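Local structure of solute-binding protein (Thermoactinomyces vulgaris, 2ZYO) at residues A[177-182]-A[273-278]. The protein binds cyclodextrins and linear maltodextrins such as maltotetraose, probably delivering them to a membrane transporter for uptake. Sequence-based numbering, arbitrary orientation.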
loop_
_atom_site.group_PDB
_atom_site.type_symbol
_atom_site.label_atom_id
_atom_site.label_comp_id
_atom_site.label_asym_id
_atom_site.label_seq_id
_atom_site.Cartn_x
_atom_site.Cartn_y
_atom_site.Cartn_z
ATOM N N THR A 177 -2.901 -2.053 12.052
ATOM C CA THR A 177 -2.800 -1.361 13.334
ATOM C C THR A 177 -1.728 -0.280 13.346
ATOM O O THR A 177 -1.559 0.412 14.352
ATOM C CB THR A 177 -2.503 -2.341 14.479
ATOM O OG1 THR A 177 -1.237 -2.965 14.246
ATOM C CG2 THR A 177 -3.583 -3.399 14.573
ATOM N N TYR A 178 -1.007 -0.124 12.236
ATOM C CA TYR A 178 0.064 0.870 12.168
ATOM C C TYR A 178 -0.354 2.247 12.686
ATOM O O TYR A 178 0.408 2.889 13.416
ATOM C CB TYR A 178 0.637 0.994 10.755
ATOM C CG TYR A 178 1.724 2.042 10.659
ATOM C CD1 TYR A 178 2.956 1.852 11.282
ATOM C CD2 TYR A 178 1.514 3.231 9.962
ATOM C CE1 TYR A 178 3.957 2.812 11.205
ATOM C CE2 TYR A 178 2.509 4.198 9.883
ATOM C CZ TYR A 178 3.726 3.980 10.506
ATOM O OH TYR A 178 4.724 4.929 10.432
ATOM N N PHE A 179 -1.561 2.691 12.327
ATOM C CA PHE A 179 -2.026 4.021 12.734
ATOM C C PHE A 179 -2.018 4.209 14.249
ATOM O O PHE A 179 -1.780 5.313 14.735
ATOM C CB PHE A 179 -3.391 4.373 12.114
ATOM C CG PHE A 179 -4.577 3.769 12.822
ATOM C CD1 PHE A 179 -5.306 4.516 13.743
ATOM C CD2 PHE A 179 -4.980 2.463 12.550
ATOM C CE1 PHE A 179 -6.413 3.969 14.396
ATOM C CE2 PHE A 179 -6.084 1.903 13.199
ATOM C CZ PHE A 179 -6.804 2.659 14.123
ATOM N N LEU A 180 -2.256 3.123 14.985
ATOM C CA LEU A 180 -2.220 3.160 16.449
ATOM C C LEU A 180 -0.804 3.384 16.973
ATOM O O LEU A 180 -0.612 4.083 17.968
ATOM C CB LEU A 180 -2.814 1.880 17.047
ATOM C CG LEU A 180 -4.297 1.604 16.768
ATOM C CD1 LEU A 180 -4.680 0.185 17.172
ATOM C CD2 LEU A 180 -5.190 2.619 17.470
ATOM N N PHE A 181 0.180 2.787 16.304
ATOM C CA PHE A 181 1.585 2.970 16.661
ATOM C C PHE A 181 2.080 4.356 16.256
ATOM O O PHE A 181 2.730 5.044 17.044
ATOM C CB PHE A 181 2.447 1.871 16.034
ATOM C CG PHE A 181 2.233 0.514 16.651
ATOM C CD1 PHE A 181 3.087 0.050 17.642
ATOM C CD2 PHE A 181 1.175 -0.295 16.244
ATOM C CE1 PHE A 181 2.898 -1.205 18.221
ATOM C CE2 PHE A 181 0.972 -1.554 16.818
ATOM C CZ PHE A 181 1.836 -2.008 17.806
ATOM N N ALA A 182 1.750 4.768 15.032
ATOM C CA ALA A 182 2.123 6.090 14.525
ATOM C C ALA A 182 1.554 7.219 15.386
ATOM O O ALA A 182 2.218 8.236 15.599
ATOM C CB ALA A 182 1.683 6.249 13.079
ATOM N N LYS A 273 -4.616 14.430 16.206
ATOM C CA LYS A 273 -4.081 14.583 14.849
ATOM C C LYS A 273 -4.729 13.642 13.842
ATOM O O LYS A 273 -5.429 12.701 14.218
ATOM C CB LYS A 273 -2.569 14.347 14.839
ATOM C CG LYS A 273 -1.735 15.438 15.503
ATOM C CD LYS A 273 -0.248 15.268 15.188
ATOM C CE LYS A 273 0.294 13.936 15.691
ATOM N NZ LYS A 273 1.726 13.726 15.338
ATOM N N ASP A 274 -4.483 13.901 12.557
ATOM C CA ASP A 274 -4.884 12.987 11.492
ATOM C C ASP A 274 -4.252 11.620 11.723
ATOM O O ASP A 274 -3.089 11.529 12.122
ATOM C CB ASP A 274 -4.437 13.515 10.124
ATOM C CG ASP A 274 -5.132 14.805 9.731
ATOM O OD1 ASP A 274 -6.373 14.889 9.856
ATOM O OD2 ASP A 274 -4.433 15.731 9.271
ATOM N N ALA A 275 -5.023 10.564 11.483
ATOM C CA ALA A 275 -4.489 9.209 11.546
ATOM C C ALA A 275 -3.485 8.998 10.418
ATOM O O ALA A 275 -3.690 9.466 9.292
ATOM C CB ALA A 275 -5.608 8.182 11.469
ATOM N N GLN A 276 -2.394 8.308 10.738
ATOM C CA GLN A 276 -1.336 8.025 9.777
ATOM C C GLN A 276 -1.326 6.546 9.444
ATOM O O GLN A 276 -0.971 5.711 10.279
ATOM C CB GLN A 276 0.028 8.429 10.331
ATOM C CG GLN A 276 0.188 9.898 10.640
ATOM C CD GLN A 276 1.539 10.201 11.252
ATOM O OE1 GLN A 276 2.565 10.183 10.566
ATOM N NE2 GLN A 276 1.549 10.483 12.552
ATOM N N THR A 277 -1.714 6.231 8.216
ATOM C CA THR A 277 -1.737 4.857 7.739
ATOM C C THR A 277 -0.543 4.604 6.829
ATOM O O THR A 277 0.107 5.544 6.366
ATOM C CB THR A 277 -3.024 4.577 6.946
ATOM O OG1 THR A 277 -3.194 5.591 5.947
ATOM C CG2 THR A 277 -4.229 4.583 7.863
ATOM N N PHE A 278 -0.250 3.332 6.585
ATOM C CA PHE A 278 0.668 2.970 5.517
ATOM C C PHE A 278 0.007 3.275 4.178
ATOM O O PHE A 278 -1.205 3.110 4.020
ATOM C CB PHE A 278 1.004 1.479 5.564
ATOM C CG PHE A 278 2.053 1.108 6.575
ATOM C CD1 PHE A 278 3.223 1.855 6.708
ATOM C CD2 PHE A 278 1.891 -0.027 7.364
ATOM C CE1 PHE A 278 4.201 1.490 7.633
ATOM C CE2 PHE A 278 2.864 -0.400 8.290
ATOM C CZ PHE A 278 4.020 0.358 8.421
HETATM O O HOH W 1 -2.079 7.628 13.407
HETATM O O HOH W 2 3.702 9.937 14.309
#
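Y178 and F278 stack face to face, their ring centroids 3.9 Å apart and their planes only 12° from parallel. F278 CE1 lies over the centre of the tyrosine ring, whereas Y178 CG sits over the phenylalanine nearer its rim, and the tightest approach is Y178 CD1 to F278 CZ at 3.4 Å. CG of Y178 stands anti to the backbone N (chi1 179°), projecting from helix 174-183 on the side of F278. The other face of the tyrosine is covered off-centre by A182 CB, one helical turn on, so the ring is held between its own helix and F278. A182 CB also meets Q276 CB at 3.9 Å, and the F179 ring touches A275 CB more loosely.

Two waters bridge the segments. One donates to F179 O and accepts from Q276 N; the second donates to A182 O and accepts from Q276 NE2, at 2.8 Å, at the end of a glutamine chain extended beyond CG. Q276 O is buried without a hydrogen-bonding partner, directly meeting instead the CA-H of F179, with CA 3.2 Å away and an angle of 137° at the hydrogen. Beyond the contact, T277 OG1 bonds to S130 OG, and the T277 backbone pairs with V348.

An alanine in place of Y178 would probably leave much of one face of F278 without its stacking partner and its ring less firmly fixed. The side chain of F278 lies about 7 Å from a bound glucose unit, and N173, Y175 and Y176, just before 177-182, line the sugar pocket. Aromatic stacking and water bridges thus join helix and loop beside the binding site, with a weak CH···O contact as their direct polar link.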